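Local coordinates for structural PPIase-like protein L605 (Mimivirus, PDB 2OSE) that belongs to the cyclophilin family, assembles as a homotrimer and probably catalyses the cis-trans isomerisation of peptidyl-prolyl bonds, at residues Gln32-Arg37 with Ile170-Gly175; Asp38-Gly43 with Asp166-Gly171; Leu128-Pro133 with Thr146-Leu151. One frame throughout, in Å; residues are numbered along the deposited sequence.

Overall arrangement
Following the chain from the N terminus, strand 26-35 leads through a short turn into helix 41-52; the strand pairs with the distant strand 168-175 and the start of the helix packs against it. Contact 1 sets the end of the first strand against Ile170-Gly175, closing a loop of more than 130 residues. Contact 2 closes a slightly shorter loop, of 122 residues, on the beginning of the same late strand, which is why Ile170 and Gly171 serve in both. Contact 3 is a far shorter closure, pairing strand 128-135 with strand 147-150, and is nested inside the loops of contacts 1 and 2. Leu129 bonds to Ile170 and Gly171, joining contact 3 to the others across one antiparallel sheet.

Contact 1 (Gln32-Arg37 with Ile170-Gly175); sequences QIKLFR and IGQVYG
Ile170 accepts a backbone hydrogen bond from Phe36, with Ile170 O 2.8 Å from Phe36 N just past the end of strand 26-35, while its CD1 lies beside CD2 of Leu35, the two side chains pointing the same way. Gly171 is covered by the Phe36 ring: its CA stands over one ring face, offset toward the rim and 3.8 Å from the Phe36 centroid, a CH-pi contact. Gln172 pairs with Lys34 through two backbone bonds, Lys34 N to Gln172 O and Gln172 N to Lys34 O, each 2.9 Å. Its NE2 lies at the edge of the Phe36 ring, near the ring plane and 3.5 Å from Phe36 CE1, with the amide turned 68° from the ring, and also donates to a water that Lys34 NZ reaches weakly. Strands 26-35 and 168-175 are antiparallel neighbours in the cyclophilin beta-barrel; Ile33, Leu35 and Val173 lie on one face of the sheet, where Leu35 also packs on Val44 and Phe47 of helix 41-52. Val173 contributes CG2, 4.1 Å from Ile33 CG1. Next comes a classic beta bulge, with Tyr174 and Gly175 both opposite Gln32: Gln32 O takes a 2.8 Å bond from Tyr174 N and a weak 3.4 Å one from Gly175 N, and Gln32 N donates to Gly175 O. Tyr174 CG lies between its backbone N and carbonyl carbon (chi1 64°). Gln32 CB stands over one face of the ring, whose edge meets the Ile33-Lys34 peptide. Arg16 adds a cation-pi contact. Gln32 NE2 bonds to Tyr206 OH, and Gln32 OE1 shares a water with Tyr174 O.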
loop_
_atom_site.group_PDB
_atom_site.type_symbol
_atom_site.label_atom_id
_atom_site.label_comp_id
_atom_site.label_asym_id
_atom_site.label_seq_id
_atom_site.Cartn_x
_atom_site.Cartn_y
_atom_site.Cartn_z
ATOM N N GLN A 32 24.877 -12.814 -8.325
ATOM C CA GLN A 32 25.280 -13.713 -9.389
ATOM C C GLN A 32 24.450 -14.948 -9.186
ATOM O O GLN A 32 24.438 -15.515 -8.103
ATOM C CB GLN A 32 26.751 -14.068 -9.215
ATOM C CG GLN A 32 27.740 -12.875 -9.470
ATOM C CD GLN A 32 29.148 -13.327 -9.231
ATOM O OE1 GLN A 32 29.507 -13.615 -8.099
ATOM N NE2 GLN A 32 29.951 -13.428 -10.288
ATOM N N ILE A 33 23.734 -15.352 -10.224
ATOM C CA ILE A 33 22.703 -16.374 -10.071
ATOM C C ILE A 33 22.923 -17.474 -11.099
ATOM O O ILE A 33 23.095 -17.189 -12.285
ATOM C CB ILE A 33 21.287 -15.745 -10.278
ATOM C CG1 ILE A 33 20.958 -14.732 -9.169
ATOM C CG2 ILE A 33 20.169 -16.834 -10.307
ATOM C CD1 ILE A 33 19.834 -13.770 -9.546
ATOM N N LYS A 34 22.940 -18.720 -10.632
ATOM C CA LYS A 34 22.969 -19.869 -11.521
ATOM C C LYS A 34 21.560 -20.472 -11.653
ATOM O O LYS A 34 20.945 -20.787 -10.655
ATOM C CB LYS A 34 23.893 -20.940 -10.926
ATOM C CG LYS A 34 24.063 -22.161 -11.835
ATOM C CD LYS A 34 25.105 -23.146 -11.220
ATOM C CE LYS A 34 24.550 -24.269 -10.407
ATOM N NZ LYS A 34 25.441 -25.503 -10.489
ATOM N N LEU A 35 21.093 -20.650 -12.885
ATOM C CA LEU A 35 19.749 -21.145 -13.136
ATOM C C LEU A 35 19.761 -22.634 -13.471
ATOM O O LEU A 35 20.794 -23.195 -13.894
ATOM C CB LEU A 35 19.065 -20.337 -14.252
ATOM C CG LEU A 35 18.852 -18.901 -13.733
ATOM C CD1 LEU A 35 19.785 -17.952 -14.491
ATOM C CD2 LEU A 35 17.464 -18.467 -13.872
ATOM N N PHE A 36 18.616 -23.273 -13.255
ATOM C CA PHE A 36 18.489 -24.718 -13.456
ATOM C C PHE A 36 17.462 -24.861 -14.573
ATOM O O PHE A 36 16.276 -24.914 -14.307
ATOM C CB PHE A 36 18.007 -25.451 -12.194
ATOM C CG PHE A 36 18.664 -25.002 -10.878
ATOM C CD1 PHE A 36 20.054 -24.876 -10.752
ATOM C CD2 PHE A 36 17.881 -24.751 -9.765
ATOM C CE1 PHE A 36 20.625 -24.486 -9.546
ATOM C CE2 PHE A 36 18.431 -24.377 -8.562
ATOM C CZ PHE A 36 19.807 -24.229 -8.445
ATOM N N ARG A 37 17.914 -24.854 -15.822
ATOM C CA ARG A 37 16.990 -24.853 -16.951
ATOM C C ARG A 37 16.094 -26.088 -16.888
ATOM O O ARG A 37 14.936 -25.983 -17.281
ATOM C CB ARG A 37 17.727 -24.781 -18.288
ATOM C CG ARG A 37 16.832 -24.446 -19.486
ATOM C CD ARG A 37 17.569 -24.712 -20.806
ATOM N NE ARG A 37 16.827 -24.182 -21.950
ATOM C CZ ARG A 37 16.028 -24.908 -22.737
ATOM N NH1 ARG A 37 15.865 -26.192 -22.494
ATOM N NH2 ARG A 37 15.376 -24.342 -23.752
ATOM N N ILE A 170 13.926 -22.005 -9.557
ATOM C CA ILE A 170 14.586 -22.096 -10.863
ATOM C C ILE A 170 16.089 -21.728 -10.816
ATOM O O ILE A 170 16.743 -21.737 -11.860
ATOM C CB ILE A 170 13.900 -21.210 -11.940
ATOM C CG1 ILE A 170 13.857 -19.729 -11.524
ATOM C CG2 ILE A 170 12.443 -21.719 -12.297
ATOM C CD1 ILE A 170 13.774 -18.841 -12.727
ATOM N N GLY A 171 16.632 -21.439 -9.621
ATOM C CA GLY A 171 18.018 -21.005 -9.539
ATOM C C GLY A 171 18.490 -20.751 -8.135
ATOM O O GLY A 171 17.701 -20.837 -7.188
ATOM N N GLN A 172 19.781 -20.406 -7.998
ATOM C CA GLN A 172 20.390 -20.069 -6.694
ATOM C C GLN A 172 21.384 -18.932 -6.911
ATOM O O GLN A 172 22.017 -18.867 -7.935
ATOM C CB GLN A 172 21.171 -21.259 -6.121
ATOM C CG GLN A 172 22.361 -21.668 -7.024
ATOM C CD GLN A 172 23.201 -22.804 -6.453
ATOM O OE1 GLN A 172 23.917 -22.635 -5.448
ATOM N NE2 GLN A 172 23.134 -23.970 -7.101
ATOM N N VAL A 173 21.574 -18.118 -5.890
ATOM C CA VAL A 173 22.588 -17.086 -5.843
ATOM C C VAL A 173 23.910 -17.758 -5.510
ATOM O O VAL A 173 24.003 -18.418 -4.484
ATOM C CB VAL A 173 22.227 -16.016 -4.756
ATOM C CG1 VAL A 173 23.366 -14.990 -4.602
ATOM C CG2 VAL A 173 20.905 -15.284 -5.125
ATOM N N TYR A 174 24.921 -17.622 -6.365
ATOM C CA TYR A 174 26.248 -18.215 -6.031
ATOM C C TYR A 174 27.308 -17.139 -5.674
ATOM O O TYR A 174 28.461 -17.473 -5.349
ATOM C CB TYR A 174 26.741 -19.159 -7.152
ATOM C CG TYR A 174 27.005 -18.457 -8.485
ATOM C CD1 TYR A 174 28.251 -17.929 -8.776
ATOM C CD2 TYR A 174 25.974 -18.279 -9.429
ATOM C CE1 TYR A 174 28.483 -17.256 -9.988
ATOM C CE2 TYR A 174 26.204 -17.633 -10.633
ATOM C CZ TYR A 174 27.467 -17.126 -10.900
ATOM O OH TYR A 174 27.695 -16.473 -12.080
ATOM N N GLY A 175 26.899 -15.876 -5.729
ATOM C CA GLY A 175 27.729 -14.740 -5.370
ATOM C C GLY A 175 26.809 -13.597 -4.976
ATOM O O GLY A 175 25.817 -13.347 -5.668
HETATM O O HOH W 1 30.924 -16.064 -6.802
HETATM O O HOH W 2 25.239 -25.849 -7.277
#

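Contact 2 (Asp38-Gly43 with Asp166-Gly171); sequences DAFPAG and DQVVIG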
loop_
_atom_site.group_PDB
_atom_site.type_symbol
_atom_site.label_atom_id
_atom_site.label_comp_id
_atom_site.label_asym_id
_atom_site.label_seq_id
_atom_site.Cartn_x
_atom_site.Cartn_y
_atom_site.Cartn_z
ATOM N N ASP A 38 16.612 -27.215 -16.351
ATOM C CA ASP A 38 15.822 -28.474 -16.157
ATOM C C ASP A 38 14.699 -28.405 -15.109
ATOM O O ASP A 38 13.937 -29.356 -14.931
ATOM C CB ASP A 38 16.697 -29.735 -15.903
ATOM C CG ASP A 38 17.521 -29.692 -14.596
ATOM O OD1 ASP A 38 17.102 -29.163 -13.537
ATOM O OD2 ASP A 38 18.634 -30.272 -14.619
ATOM N N ALA A 39 14.604 -27.288 -14.410
ATOM C CA ALA A 39 13.529 -27.090 -13.462
ATOM C C ALA A 39 12.259 -26.669 -14.205
ATOM O O ALA A 39 11.154 -27.046 -13.810
ATOM C CB ALA A 39 13.933 -26.020 -12.421
ATOM N N PHE A 40 12.423 -25.884 -15.267
ATOM C CA PHE A 40 11.335 -25.122 -15.869
ATOM C C PHE A 40 11.875 -24.413 -17.083
ATOM O O PHE A 40 12.145 -23.196 -17.019
ATOM C CB PHE A 40 10.838 -24.054 -14.858
ATOM C CG PHE A 40 9.560 -23.356 -15.232
ATOM C CD1 PHE A 40 8.933 -23.564 -16.467
ATOM C CD2 PHE A 40 8.979 -22.442 -14.313
ATOM C CE1 PHE A 40 7.757 -22.890 -16.798
ATOM C CE2 PHE A 40 7.800 -21.766 -14.625
ATOM C CZ PHE A 40 7.174 -21.990 -15.865
ATOM N N PRO A 41 12.036 -25.130 -18.217
ATOM C CA PRO A 41 12.634 -24.498 -19.378
ATOM C C PRO A 41 12.108 -23.143 -19.842
ATOM O O PRO A 41 12.901 -22.226 -20.093
ATOM C CB PRO A 41 12.465 -25.572 -20.473
ATOM C CG PRO A 41 12.567 -26.833 -19.741
ATOM C CD PRO A 41 11.772 -26.570 -18.470
ATOM N N ALA A 42 10.792 -22.997 -19.993
ATOM C CA ALA A 42 10.256 -21.735 -20.516
ATOM C C ALA A 42 10.408 -20.569 -19.516
ATOM O O ALA A 42 10.577 -19.439 -19.916
ATOM C CB ALA A 42 8.743 -21.900 -20.901
ATOM N N GLY A 43 10.308 -20.867 -18.230
ATOM C CA GLY A 43 10.424 -19.829 -17.190
ATOM C C GLY A 43 11.861 -19.370 -16.994
ATOM O O GLY A 43 12.109 -18.190 -16.774
ATOM N N ASP A 166 3.799 -23.973 -5.812
ATOM C CA ASP A 166 3.809 -23.299 -7.099
ATOM C C ASP A 166 4.808 -22.133 -7.167
ATOM O O ASP A 166 4.984 -21.547 -8.225
ATOM C CB ASP A 166 2.421 -22.750 -7.448
ATOM C CG ASP A 166 1.386 -23.839 -7.715
ATOM O OD1 ASP A 166 1.761 -24.985 -8.069
ATOM O OD2 ASP A 166 0.180 -23.509 -7.584
ATOM N N GLN A 167 5.396 -21.772 -6.031
ATOM C CA GLN A 167 6.479 -20.789 -5.992
ATOM C C GLN A 167 7.726 -21.563 -6.380
ATOM O O GLN A 167 8.500 -21.995 -5.525
ATOM C CB GLN A 167 6.580 -20.149 -4.603
ATOM C CG GLN A 167 5.296 -19.355 -4.178
ATOM C CD GLN A 167 5.327 -17.869 -4.488
ATOM O OE1 GLN A 167 6.090 -17.401 -5.329
ATOM N NE2 GLN A 167 4.495 -17.105 -3.773
ATOM N N VAL A 168 7.895 -21.745 -7.682
ATOM C CA VAL A 168 8.832 -22.749 -8.230
ATOM C C VAL A 168 10.298 -22.270 -8.338
ATOM O O VAL A 168 10.594 -21.300 -9.030
ATOM C CB VAL A 168 8.319 -23.282 -9.611
ATOM C CG1 VAL A 168 8.269 -22.153 -10.640
ATOM C CG2 VAL A 168 9.226 -24.448 -10.143
ATOM N N VAL A 169 11.190 -22.984 -7.650
ATOM C CA VAL A 169 12.623 -22.700 -7.636
ATOM C C VAL A 169 13.271 -23.012 -8.994
ATOM O O VAL A 169 13.179 -24.146 -9.500
ATOM C CB VAL A 169 13.327 -23.487 -6.519
ATOM C CG1 VAL A 169 14.884 -23.272 -6.528
ATOM C CG2 VAL A 169 12.762 -23.102 -5.191
ATOM N N ILE A 170 13.926 -22.005 -9.557
ATOM C CA ILE A 170 14.586 -22.096 -10.863
ATOM C C ILE A 170 16.089 -21.728 -10.816
ATOM O O ILE A 170 16.743 -21.737 -11.860
ATOM C CB ILE A 170 13.900 -21.210 -11.940
ATOM C CG1 ILE A 170 13.857 -19.729 -11.524
ATOM C CG2 ILE A 170 12.443 -21.719 -12.297
ATOM C CD1 ILE A 170 13.774 -18.841 -12.727
ATOM N N GLY A 171 16.632 -21.439 -9.621
ATOM C CA GLY A 171 18.018 -21.005 -9.539
ATOM C C GLY A 171 18.490 -20.751 -8.135
ATOM O O GLY A 171 17.701 -20.837 -7.188
#
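Phe40 overlaps the side chains of Val168 and Ile170 from the start of helix 41-52, and does so with two different parts. Its ring crosses Val168 at about a right angle, CD2 lying 3.8 Å from Val168 CG1 with CE2 close behind, whereas its CB meets the CG2 branch of Ile170, also at 3.8 Å between Phe40 CB and Ile170 CG2. Phe40 CG is anti to the backbone N (chi1 -169°). Gly43 N lies 3.4 Å above one face of the Phe40 ring, offset toward the rim, so the first turn of the helix backs onto the aromatic group that its N-cap residue supplies. Ala39 makes a smaller touch: its CB approaches the backbone instead of a side chain, 3.6 Å from Val169 O, while Val169 itself turns its CB away. No hydrogen bond joins the two segments. The contact is buried and rests on apolar packing, and it is drawn into a wider aromatic group, since Phe40 also stacks edge-to-face with Phe116 and with Tyr143. Ala39 bonds through its backbone to Gly117, while Val168 and Ile170 bond to Leu131 and Leu129 of strand 128-135, so the N-terminal turn of helix 41-52 packs against the cyclophilin beta-barrel at strand 168-175, where that strand joins its sheet neighbour.

Contact 3 (Leu128-Pro133 with Thr146-Leu151); sequences LLSLVP and TFMITL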
loop_
_atom_site.group_PDB
_atom_site.type_symbol
_atom_site.label_atom_id
_atom_site.label_comp_id
_atom_site.label_asym_id
_atom_site.label_seq_id
_atom_site.Cartn_x
_atom_site.Cartn_y
_atom_site.Cartn_z
ATOM N N LEU A 128 17.689 -18.661 -2.854
ATOM C CA LEU A 128 17.046 -19.364 -3.965
ATOM C C LEU A 128 16.213 -18.422 -4.765
ATOM O O LEU A 128 15.497 -17.590 -4.174
ATOM C CB LEU A 128 16.172 -20.508 -3.442
ATOM C CG LEU A 128 16.906 -21.633 -2.722
ATOM C CD1 LEU A 128 15.889 -22.680 -2.333
ATOM C CD2 LEU A 128 17.952 -22.277 -3.648
ATOM N N LEU A 129 16.321 -18.529 -6.096
ATOM C CA LEU A 129 15.526 -17.775 -7.056
ATOM C C LEU A 129 14.310 -18.604 -7.489
ATOM O O LEU A 129 14.463 -19.790 -7.809
ATOM C CB LEU A 129 16.341 -17.484 -8.339
ATOM C CG LEU A 129 15.577 -16.843 -9.515
ATOM C CD1 LEU A 129 15.243 -15.384 -9.183
ATOM C CD2 LEU A 129 16.364 -16.956 -10.826
ATOM N N SER A 130 13.142 -17.968 -7.562
ATOM C CA SER A 130 11.920 -18.688 -7.939
ATOM C C SER A 130 11.007 -17.792 -8.755
ATOM O O SER A 130 11.207 -16.570 -8.791
ATOM C CB SER A 130 11.243 -19.294 -6.699
ATOM O OG SER A 130 10.851 -18.307 -5.733
ATOM N N LEU A 131 10.055 -18.388 -9.472
ATOM C CA LEU A 131 9.104 -17.585 -10.247
ATOM C C LEU A 131 7.760 -17.544 -9.507
ATOM O O LEU A 131 7.317 -18.534 -8.971
ATOM C CB LEU A 131 8.924 -18.111 -11.681
ATOM C CG LEU A 131 10.176 -18.070 -12.551
ATOM C CD1 LEU A 131 9.909 -18.711 -13.936
ATOM C CD2 LEU A 131 10.753 -16.636 -12.698
ATOM N N VAL A 132 7.140 -16.372 -9.479
ATOM C CA VAL A 132 5.913 -16.193 -8.705
ATOM C C VAL A 132 4.698 -16.486 -9.617
ATOM O O VAL A 132 4.560 -15.875 -10.686
ATOM C CB VAL A 132 5.863 -14.769 -8.098
ATOM C CG1 VAL A 132 4.541 -14.529 -7.312
ATOM C CG2 VAL A 132 7.101 -14.531 -7.185
ATOM N N PRO A 133 3.840 -17.439 -9.209
ATOM C CA PRO A 133 2.689 -17.776 -10.044
ATOM C C PRO A 133 1.599 -16.670 -10.012
ATOM O O PRO A 133 1.584 -15.805 -9.123
ATOM C CB PRO A 133 2.157 -19.066 -9.412
ATOM C CG PRO A 133 2.588 -18.997 -7.994
ATOM C CD PRO A 133 3.878 -18.225 -7.960
ATOM N N THR A 146 7.883 -12.045 -13.081
ATOM C CA THR A 146 7.858 -11.904 -11.621
ATOM C C THR A 146 8.640 -12.999 -10.887
ATOM O O THR A 146 8.362 -14.184 -11.027
ATOM C CB THR A 146 6.400 -11.897 -11.053
ATOM O OG1 THR A 146 5.598 -10.986 -11.830
ATOM C CG2 THR A 146 6.402 -11.446 -9.561
ATOM N N PHE A 147 9.621 -12.583 -10.092
ATOM C CA PHE A 147 10.528 -13.544 -9.498
ATOM C C PHE A 147 10.804 -13.186 -8.039
ATOM O O PHE A 147 10.706 -12.037 -7.646
ATOM C CB PHE A 147 11.834 -13.630 -10.334
ATOM C CG PHE A 147 12.757 -12.434 -10.167
ATOM C CD1 PHE A 147 13.615 -12.353 -9.069
ATOM C CD2 PHE A 147 12.765 -11.409 -11.095
ATOM C CE1 PHE A 147 14.462 -11.286 -8.917
ATOM C CE2 PHE A 147 13.621 -10.313 -10.957
ATOM C CZ PHE A 147 14.460 -10.263 -9.870
ATOM N N MET A 148 11.173 -14.186 -7.255
ATOM C CA MET A 148 11.416 -14.040 -5.847
ATOM C C MET A 148 12.815 -14.568 -5.517
ATOM O O MET A 148 13.239 -15.568 -6.076
ATOM C CB MET A 148 10.392 -14.901 -5.115
ATOM C CG MET A 148 10.482 -14.846 -3.593
ATOM S SD MET A 148 9.367 -15.982 -2.756
ATOM C CE MET A 148 7.799 -15.077 -2.993
ATOM N N ILE A 149 13.491 -13.909 -4.568
ATOM C CA ILE A 149 14.730 -14.445 -3.966
ATOM C C ILE A 149 14.559 -14.515 -2.468
ATOM O O ILE A 149 14.135 -13.522 -1.816
ATOM C CB ILE A 149 15.989 -13.568 -4.356
ATOM C CG1 ILE A 149 16.144 -13.496 -5.881
ATOM C CG2 ILE A 149 17.262 -14.094 -3.682
ATOM C CD1 ILE A 149 17.285 -12.613 -6.341
ATOM N N THR A 150 14.904 -15.665 -1.890
ATOM C CA THR A 150 14.789 -15.838 -0.442
ATOM C C THR A 150 15.949 -15.168 0.292
ATOM O O THR A 150 17.128 -15.265 -0.145
ATOM C CB THR A 150 14.730 -17.337 -0.007
ATOM O OG1 THR A 150 15.781 -18.071 -0.669
ATOM C CG2 THR A 150 13.383 -17.968 -0.366
ATOM N N LEU A 151 15.636 -14.567 1.455
ATOM C CA LEU A 151 16.625 -13.845 2.280
ATOM C C LEU A 151 17.151 -14.724 3.396
ATOM O O LEU A 151 18.135 -14.374 4.067
ATOM C CB LEU A 151 16.045 -12.550 2.886
ATOM C CG LEU A 151 15.590 -11.486 1.886
ATOM C CD1 LEU A 151 14.843 -10.342 2.589
ATOM C CD2 LEU A 151 16.745 -10.921 1.033
HETATM O O HOH W 3 6.408 -15.720 -12.628
#
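Leu128 and Thr150 open this pairing with two bonds: Leu128 N donates to Thr150 OG1 at 3.0 Å, and Thr150 N donates to Leu128 O. Strands 128-135 and 147-150 run antiparallel, side by side in the barrel of the cyclophilin fold. Thr150 OG1 lies between its own backbone N and carbonyl carbon (chi1 48°), which brings it to Leu128 N; it is also hydrogen-bonded to Ser125 O. In the middle, Ser130 and Met148 form a hydrogen-bonded pair: Ser130 N lies 2.8 Å from Met148 O, in the carbonyl plane, and Met148 N returns the bond to Ser130 O. The Ser130 hydroxyl is satisfied by His123 NE2, while OG rests 3.5 Å from Met148 CB. Farther on, Val132 N reaches Thr146 O over 2.9 Å in an almost straight bond (176° at the hydrogen), approaching from above the carbonyl plane. The Thr146 hydroxyl is taken by Asp144 OD1. A water lies 2.7 Å from Val132 O and 3.0 Å from Thr146 O; Arg193 of a second subunit also bonds Val132 O, through NH2. The outward backbone groups are used too: Leu129 bonds to Ile170 and Gly171 on one side, and Phe147 and Ile149 to Ser92 and Ile90 on the other. On the face with Leu131 and Ile149, Leu129 crosses Phe147 obliquely, its CD1 coming to 3.4 Å from Phe147 CD1 and 3.9 Å from Ile149 CG1.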